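Local coordinates for protein propionate kinase (Francisella tularensis subsp. tularensis, PDB 3KHY) that probably makes acetyl phosphate from acetate and ATP, and runs the reaction in reverse, as a magnesium-dependent homodimeric kinase of the acetokinase family, at residues Leu7-Ser12 against Gly57-Val62; Ile295-Val300 against Arg331-Ser336. All blocks are in the same frame, centred on the assembly; numbering follows the deposited sequence.

Interaction 1: residues Leu7-Ser12 against Gly57-Val62; sequences LNCGSS and GSYKDV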
loop_
_atom_site.group_PDB
_atom_site.type_symbol
_atom_site.label_atom_id
_atom_site.label_comp_id
_atom_site.label_asym_id
_atom_site.label_seq_id
_atom_site.Cartn_x
_atom_site.Cartn_y
_atom_site.Cartn_z
ATOM N N LEU A 7 -1.409 8.532 31.600
ATOM C CA LEU A 7 -0.573 7.338 31.630
ATOM C C LEU A 7 -0.525 6.601 30.314
ATOM O O LEU A 7 -1.520 6.511 29.595
ATOM C CB LEU A 7 -1.077 6.349 32.689
ATOM C CG LEU A 7 -1.177 6.844 34.125
ATOM C CD1 LEU A 7 -1.815 5.748 34.973
ATOM C CD2 LEU A 7 0.213 7.239 34.668
ATOM N N ASN A 8 0.636 6.044 30.012
ATOM C CA ASN A 8 0.728 5.006 29.001
ATOM C C ASN A 8 1.390 3.811 29.679
ATOM O O ASN A 8 2.607 3.801 29.896
ATOM C CB ASN A 8 1.531 5.483 27.789
ATOM C CG ASN A 8 1.591 4.441 26.675
ATOM O OD1 ASN A 8 0.902 3.420 26.725
ATOM N ND2 ASN A 8 2.417 4.699 25.664
ATOM N N CYS A 9 0.583 2.823 30.058
ATOM C CA CYS A 9 1.098 1.664 30.780
ATOM C C CYS A 9 1.459 0.548 29.816
ATOM O O CYS A 9 0.579 -0.066 29.217
ATOM C CB CYS A 9 0.068 1.140 31.786
ATOM S SG CYS A 9 -0.398 2.300 33.083
ATOM N N GLY A 10 2.754 0.281 29.679
ATOM C CA GLY A 10 3.236 -0.795 28.830
ATOM C C GLY A 10 3.569 -2.032 29.645
ATOM O O GLY A 10 3.423 -2.034 30.873
ATOM N N SER A 11 4.028 -3.080 28.966
ATOM C CA SER A 11 4.344 -4.348 29.620
ATOM C C SER A 11 5.468 -4.239 30.651
ATOM O O SER A 11 5.421 -4.886 31.694
ATOM C CB SER A 11 4.671 -5.426 28.580
ATOM O OG SER A 11 5.592 -4.948 27.614
ATOM N N SER A 12 6.478 -3.422 30.364
ATOM C CA SER A 12 7.586 -3.247 31.301
ATOM C C SER A 12 7.880 -1.777 31.615
ATOM O O SER A 12 8.953 -1.451 32.117
ATOM C CB SER A 12 8.850 -3.940 30.776
ATOM O OG SER A 12 9.269 -3.372 29.545
ATOM N N GLY A 57 12.015 -3.756 41.298
ATOM C CA GLY A 57 10.743 -3.211 41.730
ATOM C C GLY A 57 9.593 -3.787 40.917
ATOM O O GLY A 57 9.689 -3.932 39.700
ATOM N N SER A 58 8.500 -4.129 41.586
ATOM C CA SER A 58 7.333 -4.644 40.882
ATOM C C SER A 58 6.602 -3.506 40.187
ATOM O O SER A 58 6.839 -2.333 40.475
ATOM C CB SER A 58 6.384 -5.351 41.849
ATOM O OG SER A 58 5.806 -4.430 42.759
ATOM N N TYR A 59 5.721 -3.861 39.264
ATOM C CA TYR A 59 4.856 -2.889 38.625
ATOM C C TYR A 59 4.070 -2.177 39.719
ATOM O O TYR A 59 3.816 -0.978 39.637
ATOM C CB TYR A 59 3.905 -3.608 37.681
ATOM C CG TYR A 59 3.538 -2.849 36.429
ATOM C CD1 TYR A 59 4.114 -3.169 35.204
ATOM C CD2 TYR A 59 2.595 -1.829 36.466
ATOM C CE1 TYR A 59 3.763 -2.488 34.046
ATOM C CE2 TYR A 59 2.239 -1.142 35.319
ATOM C CZ TYR A 59 2.825 -1.474 34.111
ATOM O OH TYR A 59 2.461 -0.785 32.972
ATOM N N LYS A 60 3.693 -2.923 40.755
ATOM C CA LYS A 60 3.010 -2.329 41.899
ATOM C C LYS A 60 3.928 -1.368 42.663
ATOM O O LYS A 60 3.491 -0.308 43.114
ATOM C CB LYS A 60 2.472 -3.404 42.845
ATOM C CG LYS A 60 1.655 -2.840 43.999
ATOM C CD LYS A 60 1.380 -3.884 45.074
ATOM C CE LYS A 60 0.663 -3.264 46.271
ATOM N NZ LYS A 60 0.561 -4.197 47.431
ATOM N N ASP A 61 5.195 -1.748 42.815
ATOM C CA ASP A 61 6.188 -0.879 43.452
ATOM C C ASP A 61 6.335 0.436 42.686
ATOM O O ASP A 61 6.455 1.510 43.277
ATOM C CB ASP A 61 7.545 -1.580 43.535
ATOM C CG ASP A 61 7.530 -2.781 44.461
ATOM O OD1 ASP A 61 6.652 -2.838 45.348
ATOM O OD2 ASP A 61 8.398 -3.666 44.302
ATOM N N VAL A 62 6.337 0.341 41.363
ATOM C CA VAL A 62 6.404 1.531 40.526
ATOM C C VAL A 62 5.247 2.471 40.845
ATOM O O VAL A 62 5.446 3.662 41.065
ATOM C CB VAL A 62 6.379 1.166 39.041
ATOM C CG1 VAL A 62 6.190 2.414 38.192
ATOM C CG2 VAL A 62 7.659 0.446 38.664
#
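Tyr59 reaches out from the first turn of helix 59-72, and its hydroxyl donates a hydrogen bond to the backbone carbonyl of Gly10, just past the end of strand 3-9. With CG swung well off the fully anti position to the backbone N (chi1 -146°), the ring is aimed at the strand end. This is the one hydrogen bond between the segments: Tyr59 OH lies 2.6 Å from Gly10 O, with a C=O...donor angle of 147°. The bond lies in the carbonyl plane and Gly10 O in the ring plane, so the two flat groups meet through their edges.

Van der Waals contact fills in round the same ring edge. Cys9 CB touches Tyr59 OH at 3.3 Å, while Ser11 O lies near the ring plane beside Tyr59 CE1, at 3.7 Å. Elsewhere in the chain, Phe127 of helix 118-131 meets the Tyr59 ring with nearly parallel planes.

Reciprocal bonds within 57-62 fix the helix start that carries the tyrosine. Asp61 N donates to Ser58 OG, and Ser58 N to Asp61 OD2 from above the carboxylate plane, making Ser58 the N-cap of a capping box.

The strand end held here contains Asn8, a predicted magnesium ligand paired through its backbone with Lys15, a predicted ATP-binding residue on strand 14-20; such a strand-turn-strand is consistent with the phosphate-binding hairpin of the actin-like ATPase fold.

Interaction 2: residues Ile295-Val300 against Arg331-Ser336; sequences IFSHRV and RKNIIS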
loop_
_atom_site.group_PDB
_atom_site.type_symbol
_atom_site.label_atom_id
_atom_site.label_comp_id
_atom_site.label_asym_id
_atom_site.label_seq_id
_atom_site.Cartn_x
_atom_site.Cartn_y
_atom_site.Cartn_z
ATOM N N ILE A 295 14.114 7.229 -0.040
ATOM C CA ILE A 295 12.981 6.292 0.053
ATOM C C ILE A 295 11.929 6.828 1.035
ATOM O O ILE A 295 10.741 6.866 0.735
ATOM C CB ILE A 295 13.454 4.885 0.446
ATOM C CG1 ILE A 295 14.369 4.322 -0.647
ATOM C CG2 ILE A 295 12.266 3.950 0.643
ATOM C CD1 ILE A 295 15.025 3.000 -0.268
ATOM N N PHE A 296 12.373 7.248 2.210
ATOM C CA PHE A 296 11.476 7.795 3.234
ATOM C C PHE A 296 10.705 9.004 2.700
ATOM O O PHE A 296 9.474 9.056 2.775
ATOM C CB PHE A 296 12.339 8.165 4.444
ATOM C CG PHE A 296 11.608 8.823 5.592
ATOM C CD1 PHE A 296 11.310 10.177 5.563
ATOM C CD2 PHE A 296 11.339 8.106 6.756
ATOM C CE1 PHE A 296 10.687 10.795 6.630
ATOM C CE2 PHE A 296 10.720 8.719 7.838
ATOM C CZ PHE A 296 10.395 10.068 7.778
ATOM N N SER A 297 11.424 9.977 2.150
ATOM C CA SER A 297 10.792 11.227 1.735
ATOM C C SER A 297 9.830 11.024 0.574
ATOM O O SER A 297 8.771 11.632 0.533
ATOM C CB SER A 297 11.847 12.267 1.345
ATOM O OG SER A 297 12.727 12.539 2.429
ATOM N N HIS A 298 10.224 10.191 -0.384
ATOM C CA HIS A 298 9.376 9.935 -1.553
ATOM C C HIS A 298 8.071 9.263 -1.159
ATOM O O HIS A 298 7.004 9.565 -1.702
ATOM C CB HIS A 298 10.109 9.066 -2.558
ATOM C CG HIS A 298 9.329 8.819 -3.806
ATOM N ND1 HIS A 298 9.117 9.799 -4.753
ATOM C CD2 HIS A 298 8.698 7.712 -4.258
ATOM C CE1 HIS A 298 8.388 9.303 -5.738
ATOM N NE2 HIS A 298 8.126 8.038 -5.465
ATOM N N ARG A 299 8.137 8.346 -0.199
ATOM C CA ARG A 299 6.908 7.690 0.225
ATOM C C ARG A 299 5.953 8.692 0.883
ATOM O O ARG A 299 4.747 8.684 0.597
ATOM C CB ARG A 299 7.163 6.494 1.148
ATOM C CG ARG A 299 5.848 5.753 1.426
ATOM C CD ARG A 299 6.018 4.414 2.093
ATOM N NE ARG A 299 6.974 3.523 1.424
ATOM C CZ ARG A 299 7.419 2.411 1.996
ATOM N NH1 ARG A 299 6.968 2.091 3.209
ATOM N NH2 ARG A 299 8.305 1.634 1.380
ATOM N N VAL A 300 6.481 9.587 1.719
ATOM C CA VAL A 300 5.612 10.623 2.301
ATOM C C VAL A 300 4.991 11.467 1.184
ATOM O O VAL A 300 3.789 11.753 1.200
ATOM C CB VAL A 300 6.369 11.576 3.265
ATOM C CG1 VAL A 300 5.434 12.722 3.742
ATOM C CG2 VAL A 300 6.952 10.804 4.452
ATOM N N ARG A 331 11.925 17.877 5.830
ATOM C CA ARG A 331 10.793 18.613 5.287
ATOM C C ARG A 331 11.152 19.199 3.914
ATOM O O ARG A 331 10.358 19.142 2.985
ATOM C CB ARG A 331 10.387 19.735 6.257
ATOM C CG ARG A 331 9.839 19.245 7.615
ATOM C CD ARG A 331 9.183 20.416 8.384
ATOM N NE ARG A 331 10.153 21.496 8.631
ATOM C CZ ARG A 331 10.684 21.810 9.810
ATOM N NH1 ARG A 331 10.355 21.149 10.920
ATOM N NH2 ARG A 331 11.551 22.815 9.884
ATOM N N LYS A 332 12.354 19.764 3.795
ATOM C CA LYS A 332 12.804 20.325 2.521
ATOM C C LYS A 332 12.808 19.245 1.426
ATOM O O LYS A 332 12.409 19.481 0.291
ATOM C CB LYS A 332 14.199 20.924 2.675
ATOM C CG LYS A 332 14.891 21.273 1.354
ATOM C CD LYS A 332 16.303 21.799 1.604
ATOM C CE LYS A 332 16.973 22.238 0.311
ATOM N NZ LYS A 332 18.408 22.616 0.517
ATOM N N ASN A 333 13.263 18.056 1.786
ATOM C CA ASN A 333 13.368 16.980 0.824
ATOM C C ASN A 333 11.966 16.558 0.385
ATOM O O ASN A 333 11.688 16.427 -0.805
ATOM C CB ASN A 333 14.135 15.802 1.428
ATOM C CG ASN A 333 14.439 14.720 0.408
ATOM O OD1 ASN A 333 13.553 14.265 -0.322
ATOM N ND2 ASN A 333 15.694 14.297 0.356
ATOM N N ILE A 334 11.073 16.374 1.348
ATOM C CA ILE A 334 9.700 15.997 1.019
ATOM C C ILE A 334 9.009 17.036 0.121
ATOM O O ILE A 334 8.367 16.689 -0.863
ATOM C CB ILE A 334 8.889 15.749 2.296
ATOM C CG1 ILE A 334 9.424 14.487 2.993
ATOM C CG2 ILE A 334 7.409 15.590 1.976
ATOM C CD1 ILE A 334 8.908 14.308 4.415
ATOM N N ILE A 335 9.141 18.314 0.455
ATOM C CA ILE A 335 8.484 19.359 -0.336
ATOM C C ILE A 335 9.106 19.450 -1.732
ATOM O O ILE A 335 8.420 19.684 -2.738
ATOM C CB ILE A 335 8.541 20.709 0.406
ATOM C CG1 ILE A 335 7.742 20.613 1.710
ATOM C CG2 ILE A 335 8.036 21.853 -0.479
ATOM C CD1 ILE A 335 6.296 20.171 1.525
ATOM N N SER A 336 10.416 19.254 -1.796
ATOM C CA SER A 336 11.108 19.171 -3.077
ATOM C C SER A 336 10.421 18.162 -4.001
ATOM O O SER A 336 10.217 18.419 -5.193
ATOM C CB SER A 336 12.564 18.755 -2.854
ATOM O OG SER A 336 13.269 18.760 -4.074
#
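Ile334 turns CG1 anti to its carbonyl carbon (chi1 -68°) and, with its chain extended beyond CG1, carries CD1 across to Val300; Asn333, with CG opposite its own backbone nitrogen at chi1 -172°, reaches over to Ser297. Two neighbouring residues of helix 328-337 thus engage two residues about one turn apart on helix 287-307.

The isoleucine does the apolar packing. Its CG1 lies 3.7 Å from Ser297 CB, while Ile334 CD1 comes within 3.9 Å of Val300 CG1. Ile334 CG2 touches that same valine methyl, which therefore meets both branches of the isoleucine, and the Val300 and Ile334 side chains cross at about a right angle.

The small Ser297 side chain is consistent with a close approach of the helices: the CA atoms of Ser297 and Ile334 are 4.9 Å apart. The axes of segments 295-300 and 331-336 approach to 8.5 Å. Their crossing angle is -52°. Both helices belong to the domain built round the mixed sheet that includes strand 316-320, in a protein of the actin-like ATPase clan. Ile334 also packs on Phe319 of that strand and lies close to Leu201, a predicted ATP-binding residue, so this side of the helix pair probably lies near the nucleotide site.

At the polar end, Asn333 OD1 rests 3.1 Å from Ser297 CB, but no hydrogen bond links the two side chains. Ser297 OG bonds instead to Ile293 O in its own helix, while Asn333 OD1 accepts from Lys337 NZ one turn on and Asn333 ND2 bonds to Glu294 OE2, carrying a polar link back to helix 287-307. His298 points away from helix 328-337, its NE2 hydrogen-bonded to Tyr310 OH of the second subunit.

From the N terminus, strand 3-9 leads into interaction 1, which closes a loop of 44 intervening residues, largely strand, when the chain arrives at helix 59-72. It joins the central part of the eight-stranded mixed sheet to the helix that follows strand 49-53. More than 230 residues later, interaction 2 closes a shorter loop: helix 287-307 leads through strand 316-320 and helix 321-326 to helix 328-337, tying two helices beside the five-stranded sheet. The loops follow in series, neither nesting nor crossing. The contacts lie on opposite sides of the chain's centre. The centres of interactions 1 and 2 are about 38 Å apart, and their nearest atoms about 20 Å.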